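Local coordinates for protein oxidase/hydroxylase (Streptomyces hygroscopicus subsp. hygroscopicus, PDB 4XCB) that probably acts as a 2-oxoglutarate-dependent oxygenase of the double-stranded beta-helix type, binding a metal ion, 2-oxoglutarate and hygromycin B, at residues 170-183 with 248-260. Residues are numbered along the deposited sequence; the frame is centred on the assembly and turned at random.
Sequences LRERAERGENTSLV and AGYVDHDVEEDFV. With HY0 (hygromycin b variant), chain G.
R171 grips the carboxylate of D254 side-on, with one nitrogen for each oxygen. NE gives a short bond of 2.5 Å to the syn lone pair of OD2, while NH2 reaches OD1, which lies tilted out of the guanidinium plane, at 2.9 Å; the two flat groups are turned 45° apart. The arginine chain bends at chi2 (68°) and chi3 (65°), which swings the guanidinium round to the aspartate. At the other end of the contact the extended side chain of E256 crosses to the start of helix 182-185. There its OE2 takes the backbone N of L182 through a syn lone pair at 2.9 Å, and OE1 accepts from S181 OG at 2.7 Å. S181 is also the N-cap, OG accepting from V183 N. Between these polar ends, A174 CB sits over one face of the F259 ring, a CH-pi contact 3.7 Å from the centroid, and L170 CB packs against F259 CE2. L170 CD1 packs against E256 N, and V260 CG1 lies 3.3 Å from N179 O. A leucine in place of R171 would probably leave the D254 carboxylate without its charged mate and D113 without its salt bridge to NH1. On the side of the tail turned away from 170-183, D252 takes hydroxyls O35 and O8 of hygromycin B, and E257 OE1 takes O20 and O11, so the tail forms one wall of the hygromycin B pocket. Helix 170-175 ends in a Schellman motif at G177; beyond the tail, strand 102-105 gives L104 N to E256 OE1 and places H105 beside V255.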
loop_
_atom_site.group_PDB
_atom_site.type_symbol
_atom_site.label_atom_id
_atom_site.label_comp_id
_atom_site.label_asym_id
_atom_site.label_seq_id
_atom_site.Cartn_x
_atom_site.Cartn_y
_atom_site.Cartn_z
ATOM N N LEU A 170 -20.440 3.722 7.660
ATOM C CA LEU A 170 -21.622 4.497 7.982
ATOM C C LEU A 170 -22.747 4.408 6.949
ATOM O O LEU A 170 -23.924 4.470 7.311
ATOM C CB LEU A 170 -21.229 5.954 8.212
ATOM C CG LEU A 170 -20.358 6.128 9.465
ATOM C CD1 LEU A 170 -20.189 7.618 9.810
ATOM C CD2 LEU A 170 -20.933 5.350 10.659
ATOM N N ARG A 171 -22.397 4.268 5.672
ATOM C CA ARG A 171 -23.404 4.331 4.613
ATOM C C ARG A 171 -24.382 3.153 4.715
ATOM O O ARG A 171 -25.590 3.341 4.610
ATOM C CB ARG A 171 -22.739 4.368 3.229
ATOM C CG ARG A 171 -23.677 4.662 2.060
ATOM C CD ARG A 171 -24.212 6.089 2.094
ATOM N NE ARG A 171 -23.170 7.105 1.919
ATOM C CZ ARG A 171 -22.857 7.671 0.758
ATOM N NH1 ARG A 171 -23.498 7.324 -0.349
ATOM N NH2 ARG A 171 -21.902 8.595 0.702
ATOM N N GLU A 172 -23.855 1.950 4.937
ATOM C CA GLU A 172 -24.697 0.757 5.012
ATOM C C GLU A 172 -25.630 0.834 6.210
ATOM O O GLU A 172 -26.796 0.458 6.112
ATOM C CB GLU A 172 -23.847 -0.520 5.072
ATOM C CG GLU A 172 -22.733 -0.518 6.110
ATOM C CD GLU A 172 -23.081 -1.247 7.405
ATOM O OE1 GLU A 172 -22.279 -1.141 8.362
ATOM O OE2 GLU A 172 -24.137 -1.926 7.471
ATOM N N ARG A 173 -25.119 1.337 7.332
ATOM C CA ARG A 173 -25.936 1.505 8.531
ATOM C C ARG A 173 -27.112 2.424 8.247
ATOM O O ARG A 173 -28.239 2.157 8.661
ATOM C CB ARG A 173 -25.107 2.063 9.691
ATOM C CG ARG A 173 -24.047 1.116 10.206
ATOM C CD ARG A 173 -23.594 1.513 11.609
ATOM N NE ARG A 173 -24.678 1.421 12.588
ATOM C CZ ARG A 173 -25.089 0.289 13.153
ATOM N NH1 ARG A 173 -24.516 -0.867 12.836
ATOM N NH2 ARG A 173 -26.081 0.310 14.033
ATOM N N ALA A 174 -26.838 3.504 7.528
ATOM C CA ALA A 174 -27.875 4.448 7.148
ATOM C C ALA A 174 -28.908 3.782 6.237
ATOM O O ALA A 174 -30.114 3.947 6.424
ATOM C CB ALA A 174 -27.264 5.652 6.471
ATOM N N GLU A 175 -28.429 3.022 5.259
ATOM C CA GLU A 175 -29.321 2.315 4.339
ATOM C C GLU A 175 -30.193 1.295 5.064
ATOM O O GLU A 175 -31.326 1.033 4.665
ATOM C CB GLU A 175 -28.517 1.620 3.243
ATOM C CG GLU A 175 -27.828 2.578 2.294
ATOM C CD GLU A 175 -26.930 1.867 1.301
ATOM O OE1 GLU A 175 -26.781 0.630 1.415
ATOM O OE2 GLU A 175 -26.376 2.546 0.408
ATOM N N ARG A 176 -29.659 0.710 6.129
ATOM C CA ARG A 176 -30.417 -0.266 6.889
ATOM C C ARG A 176 -31.278 0.432 7.936
ATOM O O ARG A 176 -31.869 -0.215 8.800
ATOM C CB ARG A 176 -29.483 -1.288 7.533
ATOM C CG ARG A 176 -29.331 -2.555 6.703
ATOM C CD ARG A 176 -28.324 -3.509 7.309
ATOM N NE ARG A 176 -26.965 -3.212 6.870
ATOM C CZ ARG A 176 -26.360 -3.820 5.851
ATOM N NH1 ARG A 176 -26.995 -4.767 5.167
ATOM N NH2 ARG A 176 -25.119 -3.486 5.517
ATOM N N GLY A 177 -31.346 1.759 7.837
ATOM C CA GLY A 177 -32.220 2.567 8.669
ATOM C C GLY A 177 -31.813 2.622 10.129
ATOM O O GLY A 177 -32.664 2.725 11.011
ATOM N N GLU A 178 -30.508 2.555 10.383
ATOM C CA GLU A 178 -29.984 2.553 11.745
ATOM C C GLU A 178 -29.608 3.960 12.194
ATOM O O GLU A 178 -28.430 4.248 12.398
ATOM C CB GLU A 178 -28.764 1.632 11.850
ATOM C CG GLU A 178 -29.021 0.177 11.490
ATOM C CD GLU A 178 -29.841 -0.548 12.533
ATOM O OE1 GLU A 178 -29.611 -0.313 13.741
ATOM O OE2 GLU A 178 -30.720 -1.350 12.147
ATOM N N ASN A 179 -30.602 4.830 12.359
ATOM C CA ASN A 179 -30.335 6.240 12.651
ATOM C C ASN A 179 -30.060 6.554 14.125
ATOM O O ASN A 179 -30.330 7.658 14.588
ATOM C CB ASN A 179 -31.493 7.110 12.152
ATOM C CG ASN A 179 -32.849 6.599 12.601
ATOM O OD1 ASN A 179 -32.955 5.842 13.566
ATOM N ND2 ASN A 179 -33.899 7.015 11.897
ATOM N N THR A 180 -29.516 5.583 14.848
ATOM C CA THR A 180 -29.052 5.802 16.213
ATOM C C THR A 180 -27.525 5.756 16.242
ATOM O O THR A 180 -26.929 4.747 15.868
ATOM C CB THR A 180 -29.626 4.749 17.184
ATOM O OG1 THR A 180 -30.998 5.058 17.464
ATOM C CG2 THR A 180 -28.842 4.725 18.487
ATOM N N SER A 181 -26.894 6.845 16.682
ATOM C CA SER A 181 -25.429 6.911 16.724
ATOM C C SER A 181 -24.808 5.771 17.503
ATOM O O SER A 181 -25.307 5.374 18.553
ATOM C CB SER A 181 -24.951 8.228 17.333
ATOM O OG SER A 181 -23.579 8.119 17.700
ATOM N N LEU A 182 -23.704 5.261 16.982
ATOM C CA LEU A 182 -22.969 4.193 17.633
ATOM C C LEU A 182 -22.436 4.623 18.999
ATOM O O LEU A 182 -22.169 3.766 19.841
ATOM C CB LEU A 182 -21.819 3.721 16.741
ATOM C CG LEU A 182 -22.246 2.977 15.474
ATOM C CD1 LEU A 182 -21.057 2.670 14.587
ATOM C CD2 LEU A 182 -22.964 1.685 15.846
ATOM N N VAL A 183 -22.274 5.930 19.236
ATOM C CA VAL A 183 -21.755 6.353 20.545
ATOM C C VAL A 183 -22.849 6.199 21.594
ATOM O O VAL A 183 -22.560 6.165 22.786
ATOM C CB VAL A 183 -21.228 7.814 20.581
ATOM C CG1 VAL A 183 -20.288 8.077 19.409
ATOM C CG2 VAL A 183 -22.351 8.817 20.588
ATOM N N ALA A 248 -11.349 26.851 -1.768
ATOM C CA ALA A 248 -10.512 26.044 -0.895
ATOM C C ALA A 248 -11.303 25.535 0.292
ATOM O O ALA A 248 -12.242 26.175 0.732
ATOM C CB ALA A 248 -9.317 26.851 -0.424
ATOM N N GLY A 249 -10.916 24.374 0.786
ATOM C CA GLY A 249 -11.484 23.849 2.006
ATOM C C GLY A 249 -11.549 22.346 1.996
ATOM O O GLY A 249 -11.051 21.671 1.094
ATOM N N TYR A 250 -12.195 21.829 3.018
ATOM C CA TYR A 250 -12.238 20.398 3.255
ATOM C C TYR A 250 -13.670 19.902 3.101
ATOM O O TYR A 250 -14.590 20.392 3.762
ATOM C CB TYR A 250 -11.686 20.079 4.649
ATOM C CG TYR A 250 -10.212 20.400 4.792
ATOM C CD1 TYR A 250 -9.766 21.721 4.835
ATOM C CD2 TYR A 250 -9.265 19.388 4.880
ATOM C CE1 TYR A 250 -8.422 22.022 4.952
ATOM C CE2 TYR A 250 -7.906 19.681 5.002
ATOM C CZ TYR A 250 -7.498 21.003 5.054
ATOM O OH TYR A 250 -6.161 21.315 5.160
ATOM N N VAL A 251 -13.844 18.931 2.216
ATOM C CA VAL A 251 -15.148 18.315 1.991
ATOM C C VAL A 251 -15.167 16.942 2.631
ATOM O O VAL A 251 -14.542 16.004 2.133
ATOM C CB VAL A 251 -15.478 18.188 0.483
ATOM C CG1 VAL A 251 -16.870 17.584 0.298
ATOM C CG2 VAL A 251 -15.377 19.539 -0.215
ATOM N N ASP A 252 -15.873 16.819 3.752
ATOM C CA ASP A 252 -15.846 15.569 4.495
ATOM C C ASP A 252 -16.668 14.471 3.833
ATOM O O ASP A 252 -17.694 14.731 3.200
ATOM C CB ASP A 252 -16.348 15.775 5.927
ATOM C CG ASP A 252 -15.421 16.653 6.764
ATOM O OD1 ASP A 252 -14.303 16.978 6.311
ATOM O OD2 ASP A 252 -15.811 17.006 7.898
ATOM N N HIS A 253 -16.201 13.244 4.007
ATOM C CA HIS A 253 -16.956 12.062 3.617
ATOM C C HIS A 253 -18.005 11.793 4.695
ATOM O O HIS A 253 -18.128 12.589 5.620
ATOM C CB HIS A 253 -16.004 10.875 3.403
ATOM C CG HIS A 253 -15.087 11.055 2.230
ATOM N ND1 HIS A 253 -14.703 10.013 1.408
ATOM C CD2 HIS A 253 -14.489 12.162 1.732
ATOM C CE1 HIS A 253 -13.915 10.476 0.457
ATOM N NE2 HIS A 253 -13.758 11.775 0.639
ATOM N N ASP A 254 -18.772 10.712 4.565
ATOM C CA ASP A 254 -19.896 10.459 5.490
ATOM C C ASP A 254 -19.470 10.603 6.938
ATOM O O ASP A 254 -18.443 10.072 7.325
ATOM C CB ASP A 254 -20.477 9.047 5.317
ATOM C CG ASP A 254 -21.194 8.828 3.986
ATOM O OD1 ASP A 254 -21.520 9.802 3.292
ATOM O OD2 ASP A 254 -21.448 7.637 3.656
ATOM N N VAL A 255 -20.263 11.325 7.732
ATOM C CA VAL A 255 -20.111 11.342 9.187
ATOM C C VAL A 255 -21.487 11.058 9.791
ATOM O O VAL A 255 -22.502 11.257 9.122
ATOM C CB VAL A 255 -19.565 12.683 9.713
ATOM C CG1 VAL A 255 -18.163 12.949 9.145
ATOM C CG2 VAL A 255 -20.498 13.828 9.339
ATOM N N GLU A 256 -21.534 10.618 11.046
ATOM C CA GLU A 256 -22.828 10.284 11.639
ATOM C C GLU A 256 -23.808 11.450 11.651
ATOM O O GLU A 256 -25.010 11.237 11.533
ATOM C CB GLU A 256 -22.656 9.750 13.048
ATOM C CG GLU A 256 -22.338 8.287 13.061
ATOM C CD GLU A 256 -22.411 7.686 14.451
ATOM O OE1 GLU A 256 -22.098 8.410 15.422
ATOM O OE2 GLU A 256 -22.772 6.495 14.563
ATOM N N GLU A 257 -23.301 12.676 11.764
ATOM C CA GLU A 257 -24.147 13.863 11.708
ATOM C C GLU A 257 -25.009 13.916 10.434
ATOM O O GLU A 257 -26.077 14.526 10.434
ATOM C CB GLU A 257 -23.283 15.127 11.805
ATOM C CG GLU A 257 -24.056 16.402 12.090
ATOM C CD GLU A 257 -23.166 17.639 12.083
ATOM O OE1 GLU A 257 -21.929 17.498 12.234
ATOM O OE2 GLU A 257 -23.702 18.757 11.918
ATOM N N ASP A 258 -24.551 13.271 9.356
ATOM C CA ASP A 258 -25.304 13.228 8.104
ATOM C C ASP A 258 -26.537 12.331 8.191
ATOM O O ASP A 258 -27.458 12.472 7.387
ATOM C CB ASP A 258 -24.440 12.712 6.946
ATOM C CG ASP A 258 -23.275 13.623 6.606
ATOM O OD1 ASP A 258 -23.457 14.864 6.528
ATOM O OD2 ASP A 258 -22.173 13.069 6.386
ATOM N N PHE A 259 -26.530 11.397 9.141
ATOM C CA PHE A 259 -27.481 10.278 9.141
ATOM C C PHE A 259 -28.298 10.151 10.427
ATOM O O PHE A 259 -29.385 9.572 10.415
ATOM C CB PHE A 259 -26.750 8.940 8.919
ATOM C CG PHE A 259 -25.973 8.865 7.628
ATOM C CD1 PHE A 259 -26.527 9.312 6.438
ATOM C CD2 PHE A 259 -24.685 8.350 7.609
ATOM C CE1 PHE A 259 -25.809 9.245 5.243
ATOM C CE2 PHE A 259 -23.961 8.282 6.417
ATOM C CZ PHE A 259 -24.526 8.730 5.237
ATOM N N VAL A 260 -27.765 10.645 11.541
ATOM C CA VAL A 260 -28.343 10.316 12.850
ATOM C C VAL A 260 -29.143 11.466 13.450
ATOM O O VAL A 260 -29.318 12.506 12.827
ATOM C CB VAL A 260 -27.242 9.895 13.856
ATOM C CG1 VAL A 260 -27.838 9.669 15.233
ATOM C CG2 VAL A 260 -26.511 8.643 13.362
HETATM C C1 HY0 G . -19.032 17.915 8.418
HETATM C C2 HY0 G . -20.354 17.793 7.694
HETATM C C3 HY0 G . -21.098 19.118 7.758
HETATM C C4 HY0 G . -21.335 19.523 9.213
HETATM C C5 HY0 G . -20.027 19.546 10.008
HETATM C C6 HY0 G . -19.245 18.277 9.868
HETATM N N7 HY0 G . -20.094 17.456 6.346
HETATM O O8 HY0 G . -18.397 16.659 8.364
HETATM N N9 HY0 G . -21.923 20.819 9.234
HETATM C C10 HY0 G . -23.352 20.687 8.962
HETATM O O11 HY0 G . -20.348 19.717 11.372
HETATM C C12 HY0 G . -16.099 17.533 11.724
HETATM C C13 HY0 G . -17.556 17.437 11.360
HETATM O O14 HY0 G . -18.419 17.458 12.470
HETATM C C15 HY0 G . -18.139 16.390 13.331
HETATM C C16 HY0 G . -16.869 16.729 14.046
HETATM C C17 HY0 G . -15.729 16.820 12.952
HETATM O O18 HY0 G . -17.944 18.493 10.486
HETATM C C19 HY0 G . -19.291 16.244 14.323
HETATM O O20 HY0 G . -20.426 15.733 13.620
HETATM O O21 HY0 G . -16.984 17.937 14.702
HETATM O O22 HY0 G . -14.652 17.448 13.511
HETATM C C23 HY0 G . -14.329 18.548 12.638
HETATM C C24 HY0 G . -13.815 19.684 13.458
HETATM C C25 HY0 G . -13.159 20.724 12.563
HETATM C C26 HY0 G . -12.114 20.094 11.666
HETATM C C27 HY0 G . -12.769 19.019 10.868
HETATM O O28 HY0 G . -13.329 18.085 11.762
HETATM O O29 HY0 G . -15.567 18.907 11.889
HETATM O O30 HY0 G . -14.876 20.345 14.157
HETATM O O31 HY0 G . -12.615 21.737 13.378
HETATM O O32 HY0 G . -11.029 19.547 12.419
HETATM C C33 HY0 G . -11.741 18.289 9.984
HETATM C C34 HY0 G . -12.449 17.599 8.848
HETATM O O35 HY0 G . -12.866 18.519 7.860
HETATM N N36 HY0 G . -11.104 17.294 10.764
#